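Local coordinates for protein chitinase (Chromobacterium violaceum, PDB 4TXG) that probably hydrolyses the O-glycosidic bonds of chitin, as a family 18 glycoside hydrolase that also carries a predicted carbohydrate-binding module, at residues F313-S318 and N393-D398; Y375-M380 and H446-G451; D442-Y447 and V457-P462. All coordinates share one frame; numbering follows the deposited sequence.

In the fold
All three contacts are buried in the family 18 barrel, none at its surface. Contact 1 lies at the C-terminal ends of strands 308-312 and 391-395, and its chemistry is polar: a carboxylate, a thioether and waters gather round cesium. Contacts 2 and 3 share helix 441-448 but use different parts of it. In contact 2 its tyrosines meet a leucine of the short helix 374-377; in contact 3 an alanine and another tyrosine pack on strand 457-462, almost wholly by apolar and sulfur contacts. Strands 391-395 and 457-462 are neighbours and join contacts 1 and 3, while T317 and S318 bond to the 375-380 segment and tie contact 1 to contact 2.

Contact 1 of 3, residues F313-S318 and N393-D398; sequences FEYPTS and NVMSYD. With CS (cesium ion), chain D; CS (cesium ion), chain M.
E314 and M395 approach each other at the C-terminal mouth of a TIM barrel, where family 18 glycoside hydrolases keep their active site. E314 ends the DxxDxDxE signature, which runs along strand 308-312 and closes just beyond it, and is probably the catalytic acid, as in relatives. M395, Y397 and D398 form the MxYD signature at the end of strand 391-395.

The ionic contacts centre on a cesium ion (chain D) that both segments bind. E314 keeps CG anti to its carbonyl carbon (chi1 -54°) and runs extended beyond it, so both carboxylate oxygens face the ion, with OE1 3.2 Å from the cesium. The soft sulfur M395 SD joins at 3.6 Å from the same ion, and modelled waters fill out a mixed shell, though some stand too close together for all to be fully occupied. A second cesium (chain M) lies 3.6 Å from D398 OD2 and is also bound by Y464. One water is common to both ions and hydrogen-bonded at 2.9 Å to Y397 OH. A salt bridge to R466 and a hydrogen bond from N410 grip D398 OD1.

Direct contacts between the segments are few. E314 OE2 stands 3.5 Å from M395 SD, the two chains crossing obliquely. The methyl of M395 comes to the edge of the Y315 ring, near its plane, with CE 3.9 Å from CE1. A long, unbranched methionine suits this place, offering sulfur to the ion and methyl to the ring. Beyond the cis peptide bond between E314 and Y315, E314 CB lies 3.5 Å above the Y315 ring centre. At the phenol end, Y315 OH hydrogen-bonds at 2.8 Å to a water that is itself a ligand of the chain D cesium.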
# COMPACT_ATOMS: atom_id res chain seq x y z
N PHE A 313 7.70 -3.70 -3.31
CA PHE A 313 7.90 -4.91 -4.10
C PHE A 313 6.60 -5.22 -4.85
O PHE A 313 5.61 -5.62 -4.23
CB PHE A 313 8.33 -6.03 -3.12
CG PHE A 313 8.65 -7.38 -3.74
CD1 PHE A 313 8.33 -7.73 -5.05
CD2 PHE A 313 9.26 -8.35 -2.94
CE1 PHE A 313 8.62 -9.00 -5.55
CE2 PHE A 313 9.57 -9.61 -3.44
CZ PHE A 313 9.24 -9.94 -4.74
N GLU A 314 6.59 -5.01 -6.17
CA GLU A 314 5.38 -5.23 -6.96
C GLU A 314 5.56 -6.39 -7.95
O GLU A 314 6.01 -6.16 -9.07
CB GLU A 314 5.00 -3.94 -7.73
CG GLU A 314 4.86 -2.70 -6.80
CD GLU A 314 4.32 -1.43 -7.47
OE1 GLU A 314 3.95 -1.46 -8.66
OE2 GLU A 314 4.27 -0.39 -6.79
N TYR A 315 5.21 -7.63 -7.57
CA TYR A 315 4.56 -8.00 -6.30
C TYR A 315 5.00 -9.39 -5.89
O TYR A 315 5.23 -10.23 -6.76
CB TYR A 315 3.03 -8.04 -6.43
CG TYR A 315 2.42 -6.73 -6.80
CD1 TYR A 315 2.12 -5.79 -5.83
CD2 TYR A 315 2.15 -6.43 -8.13
CE1 TYR A 315 1.56 -4.59 -6.16
CE2 TYR A 315 1.60 -5.22 -8.47
CZ TYR A 315 1.30 -4.31 -7.48
OH TYR A 315 0.74 -3.10 -7.83
N PRO A 316 5.06 -9.65 -4.57
CA PRO A 316 5.39 -11.00 -4.09
C PRO A 316 4.15 -11.89 -4.06
O PRO A 316 3.75 -12.38 -3.00
CB PRO A 316 5.92 -10.74 -2.68
CG PRO A 316 5.09 -9.56 -2.21
CD PRO A 316 4.90 -8.70 -3.46
N THR A 317 3.52 -12.09 -5.21
CA THR A 317 2.30 -12.86 -5.24
C THR A 317 2.46 -14.11 -6.11
O THR A 317 3.23 -14.12 -7.07
CB THR A 317 1.12 -12.02 -5.76
OG1 THR A 317 -0.09 -12.78 -5.71
CG2 THR A 317 1.36 -11.54 -7.19
N SER A 318 1.72 -15.16 -5.76
CA SER A 318 1.77 -16.40 -6.51
C SER A 318 0.79 -16.44 -7.70
O SER A 318 0.69 -17.48 -8.36
CB SER A 318 1.49 -17.59 -5.58
OG SER A 318 0.13 -17.58 -5.14
N ASN A 393 1.36 1.31 3.50
CA ASN A 393 0.75 2.32 2.64
C ASN A 393 -0.01 1.58 1.57
O ASN A 393 0.60 0.99 0.67
CB ASN A 393 1.82 3.22 2.02
CG ASN A 393 2.61 3.97 3.07
OD1 ASN A 393 2.03 4.53 3.99
ND2 ASN A 393 3.93 3.96 2.96
N VAL A 394 -1.33 1.57 1.68
CA VAL A 394 -2.13 0.73 0.79
C VAL A 394 -2.33 1.45 -0.54
O VAL A 394 -2.79 2.59 -0.56
CB VAL A 394 -3.51 0.38 1.41
CG1 VAL A 394 -4.31 -0.47 0.42
CG2 VAL A 394 -3.32 -0.34 2.76
N MET A 395 -1.98 0.79 -1.64
CA MET A 395 -2.05 1.42 -2.95
C MET A 395 -3.47 1.29 -3.50
O MET A 395 -3.74 0.56 -4.47
CB MET A 395 -1.01 0.82 -3.90
CG MET A 395 0.41 1.21 -3.48
SD MET A 395 1.72 0.55 -4.54
CE MET A 395 1.45 -1.20 -4.29
N SER A 396 -4.37 1.99 -2.83
CA SER A 396 -5.79 2.04 -3.18
C SER A 396 -6.02 3.06 -4.29
O SER A 396 -6.79 4.01 -4.16
CB SER A 396 -6.63 2.36 -1.94
OG SER A 396 -5.99 3.31 -1.11
N TYR A 397 -5.30 2.85 -5.39
CA TYR A 397 -5.47 3.61 -6.61
C TYR A 397 -5.01 2.70 -7.73
O TYR A 397 -4.56 1.58 -7.46
CB TYR A 397 -4.70 4.94 -6.57
CG TYR A 397 -3.27 4.86 -6.02
CD1 TYR A 397 -2.28 4.13 -6.67
CD2 TYR A 397 -2.92 5.54 -4.86
CE1 TYR A 397 -0.98 4.07 -6.17
CE2 TYR A 397 -1.62 5.49 -4.36
CZ TYR A 397 -0.66 4.76 -5.02
OH TYR A 397 0.63 4.71 -4.53
N ASP A 398 -5.10 3.17 -8.97
CA ASP A 398 -4.92 2.31 -10.14
C ASP A 398 -5.76 1.04 -10.05
O ASP A 398 -5.33 -0.02 -10.50
CB ASP A 398 -3.44 1.96 -10.33
CG ASP A 398 -2.65 3.12 -10.90
OD1 ASP A 398 -3.27 4.12 -11.32
OD2 ASP A 398 -1.41 3.02 -10.95
CS CS D . 1.83 0.93 -8.08
CS CS M . 0.73 5.12 -9.03
O HOH W 1 1.20 -1.43 -9.99
O HOH W 2 2.51 3.92 -6.53
O HOH W 3 2.76 2.51 -10.95
O HOH W 4 4.36 2.49 -6.63
O HOH W 5 -0.46 1.64 -9.32

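Contact 2 of 3, residues Y375-M380 and H446-G451; sequences YLLRGM and HYYRGG
L377 and Y447 mark the closest approach of the two backbones, their CA atoms 9.3 Å apart, a gap that side chains must fill. Both segments belong to helices that follow adjacent strands of the family 18 TIM barrel: helix 374-377 comes after strand 365-371, and helix 441-448 leads from strand 391-395 towards strand 457-462. The first helix is weakly bonded and ends in a type I beta turn from L377 to M380, closed by M380 N to L377 O at 3.0 Å.

L377 carries the contact with its two methyls, which do different work. CD1 sits almost squarely over the face of the Y447 ring, 3.6 Å from the centroid and only 5° off the normal, a clear CH-pi contact. CD2 leans towards the phenol ends of two tyrosines, 3.6 Å from Y447 OH and 3.5 Å from Y448 OH. A forked side chain fits here because one branch can cover a ring while the other fills the angle between the hydroxyls.

With its first torsion at 168°, the Y447 ring swings away from its own backbone N and out to L377. It is braced within its own segment too, since Y447 CD1 lies 3.5 Å above the centre of the Y448 ring. Both buried hydroxyls have polar partners: Y448 OH bonds to the carbonyl of P371, a residue that the L377 side chain also touches. Y447 OH reaches the first helix through one water, which lies 2.7 Å from that OH and 2.7 Å from L377 O.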
# COMPACT_ATOMS: atom_id res chain seq x y z
N TYR A 375 -7.39 -9.37 -6.38
CA TYR A 375 -6.79 -10.36 -7.26
C TYR A 375 -5.35 -10.66 -6.83
O TYR A 375 -4.99 -11.82 -6.62
CB TYR A 375 -6.83 -9.87 -8.71
CG TYR A 375 -5.79 -10.50 -9.62
CD1 TYR A 375 -5.97 -11.77 -10.16
CD2 TYR A 375 -4.63 -9.81 -9.96
CE1 TYR A 375 -5.02 -12.34 -11.00
CE2 TYR A 375 -3.67 -10.36 -10.79
CZ TYR A 375 -3.87 -11.63 -11.31
OH TYR A 375 -2.92 -12.17 -12.14
N LEU A 376 -4.53 -9.62 -6.69
CA LEU A 376 -3.14 -9.82 -6.25
C LEU A 376 -3.08 -10.51 -4.90
O LEU A 376 -2.26 -11.40 -4.68
CB LEU A 376 -2.40 -8.48 -6.18
CG LEU A 376 -2.19 -7.75 -7.51
CD1 LEU A 376 -1.52 -6.39 -7.30
CD2 LEU A 376 -1.37 -8.60 -8.46
N LEU A 377 -3.95 -10.10 -3.98
CA LEU A 377 -3.91 -10.62 -2.62
C LEU A 377 -4.33 -12.08 -2.54
O LEU A 377 -4.00 -12.77 -1.57
CB LEU A 377 -4.79 -9.76 -1.71
CG LEU A 377 -4.24 -8.36 -1.41
CD1 LEU A 377 -5.32 -7.50 -0.76
CD2 LEU A 377 -2.99 -8.40 -0.52
N ARG A 378 -5.03 -12.56 -3.56
CA ARG A 378 -5.43 -13.97 -3.56
C ARG A 378 -4.19 -14.88 -3.61
O ARG A 378 -4.24 -16.03 -3.19
CB ARG A 378 -6.37 -14.28 -4.72
CG ARG A 378 -6.92 -15.70 -4.72
CD ARG A 378 -8.01 -15.86 -5.77
NE ARG A 378 -9.17 -15.02 -5.49
CZ ARG A 378 -10.27 -15.43 -4.87
NH1 ARG A 378 -10.37 -16.68 -4.45
NH2 ARG A 378 -11.28 -14.59 -4.68
N GLY A 379 -3.08 -14.33 -4.10
CA GLY A 379 -1.84 -15.09 -4.16
C GLY A 379 -0.85 -14.72 -3.07
O GLY A 379 0.33 -15.04 -3.18
N MET A 380 -1.32 -14.06 -2.02
CA MET A 380 -0.41 -13.63 -0.95
C MET A 380 -0.78 -14.21 0.42
O MET A 380 -0.52 -13.58 1.46
CB MET A 380 -0.36 -12.09 -0.93
CG MET A 380 0.27 -11.55 -2.23
SD MET A 380 0.15 -9.78 -2.52
CE MET A 380 1.12 -9.17 -1.16
N HIS A 446 -10.24 -2.86 4.97
CA HIS A 446 -10.77 -3.91 5.82
C HIS A 446 -10.00 -5.22 5.67
O HIS A 446 -9.87 -5.98 6.64
CB HIS A 446 -12.26 -4.11 5.55
CG HIS A 446 -13.10 -3.08 6.25
ND1 HIS A 446 -13.18 -3.02 7.62
CD2 HIS A 446 -13.82 -2.04 5.77
CE1 HIS A 446 -13.96 -2.01 7.97
NE2 HIS A 446 -14.36 -1.40 6.87
N TYR A 447 -9.44 -5.45 4.48
CA TYR A 447 -8.54 -6.59 4.32
C TYR A 447 -7.35 -6.47 5.29
O TYR A 447 -7.02 -7.41 6.02
CB TYR A 447 -8.02 -6.69 2.86
CG TYR A 447 -6.87 -7.67 2.72
CD1 TYR A 447 -5.56 -7.25 2.95
CD2 TYR A 447 -7.08 -9.01 2.41
CE1 TYR A 447 -4.50 -8.14 2.87
CE2 TYR A 447 -6.02 -9.90 2.33
CZ TYR A 447 -4.73 -9.45 2.56
OH TYR A 447 -3.65 -10.33 2.47
N TYR A 448 -6.71 -5.31 5.30
CA TYR A 448 -5.47 -5.16 6.08
C TYR A 448 -5.73 -5.17 7.59
O TYR A 448 -4.83 -5.49 8.36
CB TYR A 448 -4.71 -3.90 5.64
CG TYR A 448 -3.99 -4.20 4.33
CD1 TYR A 448 -2.83 -4.97 4.32
CD2 TYR A 448 -4.51 -3.79 3.11
CE1 TYR A 448 -2.19 -5.31 3.14
CE2 TYR A 448 -3.87 -4.13 1.91
CZ TYR A 448 -2.71 -4.88 1.94
OH TYR A 448 -2.06 -5.23 0.76
N ARG A 449 -6.95 -4.86 8.02
CA ARG A 449 -7.27 -4.93 9.44
C ARG A 449 -7.27 -6.36 9.97
O ARG A 449 -7.30 -6.58 11.19
CB ARG A 449 -8.62 -4.28 9.73
CG ARG A 449 -8.58 -2.76 9.61
CD ARG A 449 -7.76 -2.16 10.77
NE ARG A 449 -8.56 -2.20 11.99
CZ ARG A 449 -8.46 -3.14 12.91
NH1 ARG A 449 -7.56 -4.10 12.78
NH2 ARG A 449 -9.25 -3.11 13.97
N GLY A 450 -7.28 -7.34 9.08
CA GLY A 450 -7.19 -8.72 9.50
C GLY A 450 -5.92 -8.97 10.29
O GLY A 450 -5.92 -9.74 11.25
N GLY A 451 -4.84 -8.29 9.90
CA GLY A 451 -3.54 -8.54 10.52
C GLY A 451 -2.87 -7.31 11.10
O GLY A 451 -1.72 -7.39 11.55
O HOH W 6 -4.36 -12.59 1.14

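Contact 3 of 3, residues D442-Y447 and V457-P462; sequences DWAYHY and VNMGVP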
# COMPACT_ATOMS: atom_id res chain seq x y z
N ASP A 442 -12.30 1.02 0.64
CA ASP A 442 -12.91 0.52 1.88
C ASP A 442 -12.64 -0.97 2.04
O ASP A 442 -12.32 -1.43 3.15
CB ASP A 442 -14.42 0.82 1.87
CG ASP A 442 -15.13 0.35 3.13
OD1 ASP A 442 -15.20 1.13 4.12
OD2 ASP A 442 -15.66 -0.78 3.13
N TRP A 443 -12.73 -1.73 0.94
CA TRP A 443 -12.52 -3.18 1.02
C TRP A 443 -11.07 -3.47 1.38
O TRP A 443 -10.78 -4.30 2.25
CB TRP A 443 -12.89 -3.89 -0.30
CG TRP A 443 -12.65 -5.38 -0.21
CD1 TRP A 443 -13.54 -6.33 0.18
CD2 TRP A 443 -11.42 -6.06 -0.48
NE1 TRP A 443 -12.94 -7.58 0.17
CE2 TRP A 443 -11.64 -7.44 -0.24
CE3 TRP A 443 -10.15 -5.65 -0.92
CZ2 TRP A 443 -10.64 -8.40 -0.42
CZ3 TRP A 443 -9.15 -6.60 -1.09
CH2 TRP A 443 -9.41 -7.97 -0.84
N ALA A 444 -10.15 -2.77 0.71
CA ALA A 444 -8.72 -2.97 0.95
C ALA A 444 -8.33 -2.63 2.39
O ALA A 444 -7.54 -3.34 3.01
CB ALA A 444 -7.90 -2.13 -0.03
N TYR A 445 -8.86 -1.53 2.92
CA TYR A 445 -8.62 -1.19 4.31
C TYR A 445 -9.05 -2.35 5.22
O TYR A 445 -8.31 -2.79 6.12
CB TYR A 445 -9.37 0.08 4.70
CG TYR A 445 -9.54 0.24 6.20
CD1 TYR A 445 -8.46 0.62 7.00
CD2 TYR A 445 -10.76 0.01 6.80
CE1 TYR A 445 -8.61 0.76 8.37
CE2 TYR A 445 -10.91 0.15 8.18
CZ TYR A 445 -9.84 0.52 8.95
OH TYR A 445 -10.00 0.64 10.32
N HIS A 446 -10.24 -2.86 4.97
CA HIS A 446 -10.77 -3.91 5.82
C HIS A 446 -10.00 -5.22 5.67
O HIS A 446 -9.87 -5.98 6.64
CB HIS A 446 -12.26 -4.11 5.55
CG HIS A 446 -13.10 -3.08 6.25
ND1 HIS A 446 -13.18 -3.02 7.62
CD2 HIS A 446 -13.82 -2.04 5.77
CE1 HIS A 446 -13.96 -2.01 7.97
NE2 HIS A 446 -14.36 -1.40 6.87
N TYR A 447 -9.44 -5.45 4.48
CA TYR A 447 -8.54 -6.59 4.32
C TYR A 447 -7.35 -6.47 5.29
O TYR A 447 -7.02 -7.41 6.02
CB TYR A 447 -8.02 -6.69 2.86
CG TYR A 447 -6.87 -7.67 2.72
CD1 TYR A 447 -5.56 -7.25 2.95
CD2 TYR A 447 -7.08 -9.01 2.41
CE1 TYR A 447 -4.50 -8.14 2.87
CE2 TYR A 447 -6.02 -9.90 2.33
CZ TYR A 447 -4.73 -9.45 2.56
OH TYR A 447 -3.65 -10.33 2.47
N VAL A 457 -2.27 1.26 9.51
CA VAL A 457 -2.72 1.26 8.11
C VAL A 457 -2.90 2.69 7.60
O VAL A 457 -3.53 3.51 8.27
CB VAL A 457 -4.06 0.50 7.93
CG1 VAL A 457 -4.48 0.49 6.47
CG2 VAL A 457 -3.95 -0.93 8.47
N ASN A 458 -2.35 2.99 6.42
CA ASN A 458 -2.62 4.26 5.75
C ASN A 458 -3.14 3.99 4.35
O ASN A 458 -2.63 3.12 3.66
CB ASN A 458 -1.36 5.12 5.69
CG ASN A 458 -0.64 5.18 7.03
OD1 ASN A 458 -1.03 5.91 7.93
ND2 ASN A 458 0.38 4.36 7.18
N MET A 459 -4.17 4.73 3.94
CA MET A 459 -4.77 4.47 2.63
C MET A 459 -4.28 5.46 1.58
O MET A 459 -4.19 6.66 1.85
CB MET A 459 -6.30 4.53 2.75
CG MET A 459 -6.86 3.54 3.76
SD MET A 459 -6.29 1.85 3.57
CE MET A 459 -6.93 1.44 1.94
N GLY A 460 -3.96 4.95 0.39
CA GLY A 460 -3.43 5.80 -0.67
C GLY A 460 -4.50 6.48 -1.51
O GLY A 460 -5.56 5.91 -1.76
N VAL A 461 -4.21 7.69 -1.96
CA VAL A 461 -5.03 8.39 -2.94
C VAL A 461 -4.13 8.93 -4.05
O VAL A 461 -2.94 9.20 -3.81
CB VAL A 461 -5.81 9.57 -2.31
CG1 VAL A 461 -6.76 9.08 -1.23
CG2 VAL A 461 -4.85 10.63 -1.77
N PRO A 462 -4.68 9.08 -5.27
CA PRO A 462 -3.87 9.56 -6.39
C PRO A 462 -3.95 11.06 -6.59
O PRO A 462 -5.03 11.63 -6.43
CB PRO A 462 -4.50 8.84 -7.59
CG PRO A 462 -5.96 8.81 -7.22
CD PRO A 462 -6.00 8.60 -5.72
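Y445 sets its CG anti to the backbone N (chi1 161°), which stands the ring beside strand 457-462, while M459 bends at its second and third torsions, which brings the sulfur against the base of Y445 and swings the methyl towards A444. M459 thus meets this base more than the ring. SD lies 3.7 Å from Y445 CB, and CE lies 3.7 Å from Y445 N, so the thioether lies against the helix backbone. The same methyl comes to 4.2 Å from A444 CB. Alanine suits this position because its small side chain lets the methionine lie close to the helix, and methionine, being flexible and unbranched, can bend to lie against the backbone there.

These residues join the last two elements of a beta-alpha-beta crossover in the TIM barrel: strand 391-395, helix 441-448 and the neighbouring parallel strand 457-462. The helix segment runs nearly antiparallel to the strand, at 158°, with the axes 9.4 Å apart at their closest. Y445 and M459 are the residues whose backbones come nearest, CA to CA 7.0 Å. V394 of the first strand touches both A444 and M459 and extends this apolar layer between helix and sheet.

The aromatic part of the contact is made at the ring edge. M459 SD is 5.5 Å from the Y445 centroid and 79° off the ring normal, a Met-aromatic contact near the plane of the ring. V457, two residues earlier on the same strand face, adds a branched side chain that crosses the tyrosine at about a right angle. W591 of helix 582-594 also meets the Y445 ring edge-to-face and touches M459. At the same edge of the ring as the sulfur, V457 CG1 rests 4.0 Å from Y445 CD1.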